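Local coordinates for protein lytic chitin monooxygenase (Enterococcus faecalis, PDB 4A02) that cleaves the glycosidic bonds of crystalline alpha- and beta-chitin oxidatively with a copper cofactor, releasing oxidized chitooligosaccharides, at residues 74-79 / 142-147; 78-83 / 157-162. All coordinates share one frame; numbering follows the deposited sequence. Where two conformers were deposited one is given.

Contact 1 of 2, residues 74-79 / 142-147; sequences GPLDIT and HVIYAV
Leu76 and Ile144 reach toward each other tip to tip, with Leu76 CD2 3.9 Å from Ile144 CD1. The leucine gets there because its CG stands anti to the backbone N (chi1 173°), beside the carbonyl carbon. Ile144 serves two neighbours with its two branches: the longer one ends at Leu76, while the CG2 methyl faces Ile78, whose CD1, in the conformer described, makes a loose approach at 4.4 Å. Further along, Ala146 also points its CB at the strand 74-79, opposite Ile78, where the CA atoms of Ile78 and Ala146 are 9.4 Å apart, a spacing consistent with two sheets packed face to face as the layers of the beta sandwich.

Around this first shell, Pro7 covers both Leu76 and Ile78, Ile134 flanks Leu76, and from the strand 88-96 Ile95 packs on Ile144, and Tyr93 on Ala146 and Ile78. Backbone hydrogen bonds of Leu76 with Ile132 and of Ile78 with Gln130 fix the strand 74-79 in its own sheet. Every touching group is a methyl, and the two segments bury 112 Å² between them, both sides summed. The layers are therefore joined here by dispersion and the exclusion of water, without directional bonds.

Contact 2 of 2, residues 78-83 / 157-162; sequences ITWNLT and FYQAID
Trp80 and Ile78 reach across the interior of the beta sandwich, the immunoglobulin-like core of this lytic polysaccharide monooxygenase, to the strand 157-162 in the facing sheet. The axes of the two strand segments, at 135° between their directions, stay 11.2 Å apart at their closest, too far for backbone pairing, so side chains bridge the gap.

The aliphatic part is one pair of methyls, Ile78 CD1 and Ile161 CD1, 3.9 Å apart in the Ile78 conformer described, on side chains that run slantwise to each other.

The aromatic part is larger. With CG beside its backbone N (chi1 -67°), Trp80 brings the six-membered end of its indole up to the strand, against Gln159 CG and the Phe157 carbonyl. CH2 and CZ3 both touch Gln159 CG, and the ring and amide planes are 50° apart. Beyond the segments, the ring of Trp91 meets the indole. Phe157, whose ring meets that of copper-binding His1, connects this contact with the metal site.

The polar groups find partners other than each other. Trp80 NE1 forms a hydrogen bond with Tyr93 OH, and Gln159 OE1 is gripped by Ser9 OG and Val4 N. The bend of the Gln159 chain at chi2 brings NE2 back to its own strand, in a weak hydrogen bond to Tyr158 O. At the far edge of the indole, Phe157 O lies near the ring plane, 3.7 Å from Trp80 CH2.

Both contacts lie in the interior and start from the strand 74-82, with Ile78 common to both, but burial differs: Leu76 of contact 1 is partly exposed, whereas all five touching residues of contact 2 are buried. The partners, 142-147 and 157-162, are antiparallel neighbours in the facing sheet, joined by probable backbone hydrogen bonds, Ile144 O to Ile161 N and Ala146 O to Gln159 N. One strand thus crosses two, touching Ile144 in contact 1 and Ile161 in contact 2. Chemistry changes along it: contact 1, away from the annotated sites, is purely aliphatic, whereas contact 2, nearer the centre of the chain and on the copper side, adds an indole, which meets a methylene of Gln159 and a backbone carbonyl.

Contact 1 of 2, residues 74-79 / 142-147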
loop_
_atom_site.group_PDB
_atom_site.type_symbol
_atom_site.label_atom_id
_atom_site.label_comp_id
_atom_site.label_asym_id
_atom_site.label_seq_id
_atom_site.Cartn_x
_atom_site.Cartn_y
_atom_site.Cartn_z
ATOM N N GLY A 74 8.617 3.274 15.101
ATOM C CA GLY A 74 9.951 3.631 14.719
ATOM C C GLY A 74 10.262 3.267 13.289
ATOM O O GLY A 74 9.362 2.973 12.491
ATOM N N PRO A 75 11.536 3.283 12.922
ATOM C CA PRO A 75 11.911 3.014 11.537
ATOM C C PRO A 75 11.458 1.653 11.074
ATOM O O PRO A 75 11.665 0.652 11.749
ATOM C CB PRO A 75 13.436 3.168 11.544
ATOM C CG PRO A 75 13.713 4.042 12.735
ATOM C CD PRO A 75 12.688 3.661 13.768
ATOM N N LEU A 76 10.850 1.624 9.889
ATOM C CA LEU A 76 10.351 0.402 9.256
ATOM C C LEU A 76 10.972 0.336 7.863
ATOM O O LEU A 76 10.828 1.274 7.063
ATOM C CB LEU A 76 8.829 0.443 9.126
ATOM C CG LEU A 76 8.229 -0.735 8.324
ATOM C CD1 LEU A 76 8.380 -2.044 9.046
ATOM C CD2 LEU A 76 6.760 -0.434 8.061
ATOM N N ASP A 77 11.632 -0.783 7.549
ATOM C CA ASP A 77 12.127 -1.012 6.213
ATOM C C ASP A 77 10.972 -1.553 5.360
ATOM O O ASP A 77 10.366 -2.568 5.706
ATOM C CB ASP A 77 13.290 -1.970 6.253
ATOM C CG ASP A 77 14.545 -1.398 6.881
ATOM O OD1 ASP A 77 14.672 -0.151 6.996
ATOM O OD2 ASP A 77 15.410 -2.198 7.309
ATOM N N ILE A 78 10.698 -0.868 4.277
ATOM C CA ILE A 78 9.551 -1.212 3.419
ATOM C C ILE A 78 10.095 -1.437 1.997
ATOM O O ILE A 78 10.841 -0.555 1.533
ATOM C CB ILE A 78 8.490 -0.114 3.582
ATOM C CG1 ILE A 78 7.237 -0.461 2.824
ATOM C CG2 ILE A 78 8.992 1.291 3.242
ATOM C CD1 ILE A 78 5.965 0.169 3.377
ATOM N N THR A 79 9.861 -2.632 1.377
ATOM C CA THR A 79 10.432 -3.095 0.117
ATOM C C THR A 79 9.359 -3.239 -0.943
ATOM O O THR A 79 8.355 -3.935 -0.701
ATOM C CB THR A 79 11.157 -4.418 0.298
ATOM O OG1 THR A 79 12.216 -4.254 1.228
ATOM C CG2 THR A 79 11.803 -4.950 -0.999
ATOM N N HIS A 142 -3.470 -1.166 11.893
ATOM C CA HIS A 142 -3.322 0.019 11.091
ATOM C C HIS A 142 -3.169 -0.371 9.637
ATOM O O HIS A 142 -2.839 -1.507 9.299
ATOM C CB HIS A 142 -2.092 0.847 11.546
ATOM C CG HIS A 142 -2.422 1.621 12.800
ATOM N ND1 HIS A 142 -3.217 2.750 12.685
ATOM C CD2 HIS A 142 -2.184 1.366 14.109
ATOM C CE1 HIS A 142 -3.389 3.167 13.905
ATOM N NE2 HIS A 142 -2.798 2.375 14.789
ATOM N N VAL A 143 -3.423 0.624 8.760
ATOM C CA VAL A 143 -3.176 0.492 7.342
ATOM C C VAL A 143 -2.151 1.526 6.945
ATOM O O VAL A 143 -2.334 2.722 7.174
ATOM C CB VAL A 143 -4.473 0.614 6.514
ATOM C CG1 VAL A 143 -4.178 0.567 5.014
ATOM C CG2 VAL A 143 -5.458 -0.480 6.891
ATOM N N ILE A 144 -1.062 1.056 6.325
ATOM C CA ILE A 144 -0.103 1.904 5.637
ATOM C C ILE A 144 -0.526 1.982 4.185
ATOM O O ILE A 144 -0.873 0.984 3.577
ATOM C CB ILE A 144 1.326 1.354 5.781
ATOM C CG1 ILE A 144 1.763 1.280 7.241
ATOM C CG2 ILE A 144 2.314 2.138 4.932
ATOM C CD1 ILE A 144 2.999 0.463 7.461
ATOM N N TYR A 145 -0.490 3.195 3.616
ATOM C CA TYR A 145 -0.831 3.406 2.222
ATOM C C TYR A 145 0.420 3.936 1.521
ATOM O O TYR A 145 0.908 4.998 1.864
ATOM C CB TYR A 145 -1.975 4.361 2.061
ATOM C CG TYR A 145 -2.698 4.340 0.748
ATOM C CD1 TYR A 145 -3.184 3.155 0.229
ATOM C CD2 TYR A 145 -2.972 5.517 0.067
ATOM C CE1 TYR A 145 -3.899 3.132 -0.984
ATOM C CE2 TYR A 145 -3.735 5.505 -1.101
ATOM C CZ TYR A 145 -4.195 4.317 -1.617
ATOM O OH TYR A 145 -4.961 4.351 -2.742
ATOM N N ALA A 146 0.937 3.141 0.601
ATOM C CA ALA A 146 2.192 3.417 -0.098
ATOM C C ALA A 146 1.873 3.737 -1.550
ATOM O O ALA A 146 1.112 3.026 -2.190
ATOM C CB ALA A 146 3.087 2.206 -0.002
ATOM N N VAL A 147 2.482 4.815 -2.064
ATOM C CA VAL A 147 2.137 5.324 -3.388
ATOM C C VAL A 147 3.396 5.580 -4.186
ATOM O O VAL A 147 4.214 6.454 -3.848
ATOM C CB VAL A 147 1.335 6.646 -3.259
ATOM C CG1 VAL A 147 0.891 7.093 -4.661
ATOM C CG2 VAL A 147 0.148 6.472 -2.347
#

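Contact 2 of 2, residues 78-83 / 157-162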
loop_
_atom_site.group_PDB
_atom_site.type_symbol
_atom_site.label_atom_id
_atom_site.label_comp_id
_atom_site.label_asym_id
_atom_site.label_seq_id
_atom_site.Cartn_x
_atom_site.Cartn_y
_atom_site.Cartn_z
ATOM N N ILE A 78 10.698 -0.868 4.277
ATOM C CA ILE A 78 9.551 -1.212 3.419
ATOM C C ILE A 78 10.095 -1.437 1.997
ATOM O O ILE A 78 10.841 -0.555 1.533
ATOM C CB ILE A 78 8.490 -0.114 3.582
ATOM C CG1 ILE A 78 7.237 -0.461 2.824
ATOM C CG2 ILE A 78 8.992 1.291 3.242
ATOM C CD1 ILE A 78 5.965 0.169 3.377
ATOM N N THR A 79 9.861 -2.632 1.377
ATOM C CA THR A 79 10.432 -3.095 0.117
ATOM C C THR A 79 9.359 -3.239 -0.943
ATOM O O THR A 79 8.355 -3.935 -0.701
ATOM C CB THR A 79 11.157 -4.418 0.298
ATOM O OG1 THR A 79 12.216 -4.254 1.228
ATOM C CG2 THR A 79 11.803 -4.950 -0.999
ATOM N N TRP A 80 9.591 -2.632 -2.086
ATOM C CA TRP A 80 8.803 -2.844 -3.290
ATOM C C TRP A 80 9.463 -3.900 -4.177
ATOM O O TRP A 80 10.688 -4.003 -4.237
ATOM C CB TRP A 80 8.614 -1.584 -4.107
ATOM C CG TRP A 80 7.799 -0.502 -3.505
ATOM C CD1 TRP A 80 8.139 0.331 -2.480
ATOM C CD2 TRP A 80 6.483 -0.089 -3.930
ATOM N NE1 TRP A 80 7.118 1.227 -2.227
ATOM C CE2 TRP A 80 6.096 0.987 -3.118
ATOM C CE3 TRP A 80 5.603 -0.547 -4.925
ATOM C CZ2 TRP A 80 4.870 1.627 -3.280
ATOM C CZ3 TRP A 80 4.392 0.074 -5.085
ATOM C CH2 TRP A 80 4.016 1.161 -4.256
ATOM N N ASN A 81 8.635 -4.646 -4.913
ATOM C CA ASN A 81 9.092 -5.469 -6.008
ATOM C C ASN A 81 8.403 -4.961 -7.267
ATOM O O ASN A 81 7.173 -4.851 -7.301
ATOM C CB ASN A 81 8.785 -6.944 -5.809
ATOM C CG ASN A 81 9.532 -7.664 -4.722
ATOM O OD1 ASN A 81 9.262 -8.870 -4.475
ATOM N ND2 ASN A 81 10.498 -7.030 -4.068
ATOM N N LEU A 82 9.213 -4.618 -8.270
ATOM C CA LEU A 82 8.706 -4.005 -9.495
ATOM C C LEU A 82 8.760 -4.992 -10.608
ATOM O O LEU A 82 9.831 -5.580 -10.830
ATOM C CB LEU A 82 9.528 -2.752 -9.820
ATOM C CG LEU A 82 9.718 -1.782 -8.678
ATOM C CD1 LEU A 82 10.481 -0.546 -9.168
ATOM C CD2 LEU A 82 8.391 -1.356 -8.047
ATOM N N THR A 83 7.636 -5.132 -11.283
ATOM C CA THR A 83 7.534 -5.996 -12.415
ATOM C C THR A 83 7.933 -5.225 -13.675
ATOM O O THR A 83 8.343 -5.895 -14.623
ATOM C CB THR A 83 6.127 -6.595 -12.604
ATOM O OG1 THR A 83 5.126 -5.565 -12.699
ATOM C CG2 THR A 83 5.768 -7.494 -11.464
ATOM N N PHE A 157 1.081 3.846 -8.554
ATOM C CA PHE A 157 0.687 2.528 -8.062
ATOM C C PHE A 157 0.436 2.613 -6.573
ATOM O O PHE A 157 1.256 3.152 -5.822
ATOM C CB PHE A 157 1.758 1.467 -8.396
ATOM C CG PHE A 157 1.790 1.189 -9.864
ATOM C CD1 PHE A 157 2.426 2.072 -10.742
ATOM C CD2 PHE A 157 1.118 0.101 -10.426
ATOM C CE1 PHE A 157 2.364 1.888 -12.103
ATOM C CE2 PHE A 157 1.050 -0.095 -11.770
ATOM C CZ PHE A 157 1.644 0.812 -12.627
ATOM N N TYR A 158 -0.726 2.111 -6.150
ATOM C CA TYR A 158 -1.252 2.324 -4.812
ATOM C C TYR A 158 -1.333 1.014 -4.068
ATOM O O TYR A 158 -1.911 0.047 -4.557
ATOM C CB TYR A 158 -2.652 2.940 -4.919
ATOM C CG TYR A 158 -2.692 4.351 -5.503
ATOM C CD1 TYR A 158 -2.777 4.576 -6.862
ATOM C CD2 TYR A 158 -2.651 5.463 -4.643
ATOM C CE1 TYR A 158 -2.813 5.875 -7.361
ATOM C CE2 TYR A 158 -2.717 6.740 -5.132
ATOM C CZ TYR A 158 -2.801 6.947 -6.506
ATOM O OH TYR A 158 -2.852 8.260 -6.938
ATOM N N GLN A 159 -0.737 0.993 -2.870
ATOM C CA GLN A 159 -0.572 -0.245 -2.094
ATOM C C GLN A 159 -0.992 -0.037 -0.643
ATOM O O GLN A 159 -0.262 0.522 0.168
ATOM C CB GLN A 159 0.883 -0.692 -2.172
ATOM C CG GLN A 159 1.268 -1.172 -3.557
ATOM C CD GLN A 159 0.766 -2.584 -3.809
ATOM O OE1 GLN A 159 1.213 -3.509 -3.127
ATOM N NE2 GLN A 159 -0.118 -2.773 -4.762
ATOM N N ALA A 160 -2.186 -0.560 -0.318
ATOM C CA ALA A 160 -2.604 -0.681 1.072
ATOM C C ALA A 160 -1.931 -1.879 1.722
ATOM O O ALA A 160 -1.872 -2.962 1.125
ATOM C CB ALA A 160 -4.124 -0.851 1.130
ATOM N N ILE A 161 -1.451 -1.678 2.944
ATOM C CA ILE A 161 -0.682 -2.684 3.702
ATOM C C ILE A 161 -1.259 -2.753 5.097
ATOM O O ILE A 161 -1.312 -1.742 5.810
ATOM C CB ILE A 161 0.794 -2.253 3.758
ATOM C CG1 ILE A 161 1.422 -2.036 2.372
ATOM C CG2 ILE A 161 1.614 -3.246 4.582
ATOM C CD1 ILE A 161 2.345 -0.890 2.326
ATOM N N ASP A 162 -1.733 -3.928 5.507
ATOM C CA ASP A 162 -2.309 -4.141 6.826
ATOM C C ASP A 162 -1.220 -4.547 7.823
ATOM O O ASP A 162 -0.485 -5.513 7.563
ATOM C CB ASP A 162 -3.355 -5.252 6.747
ATOM C CG ASP A 162 -4.488 -4.909 5.819
ATOM O OD1 ASP A 162 -5.346 -4.071 6.241
ATOM O OD2 ASP A 162 -4.536 -5.445 4.691
#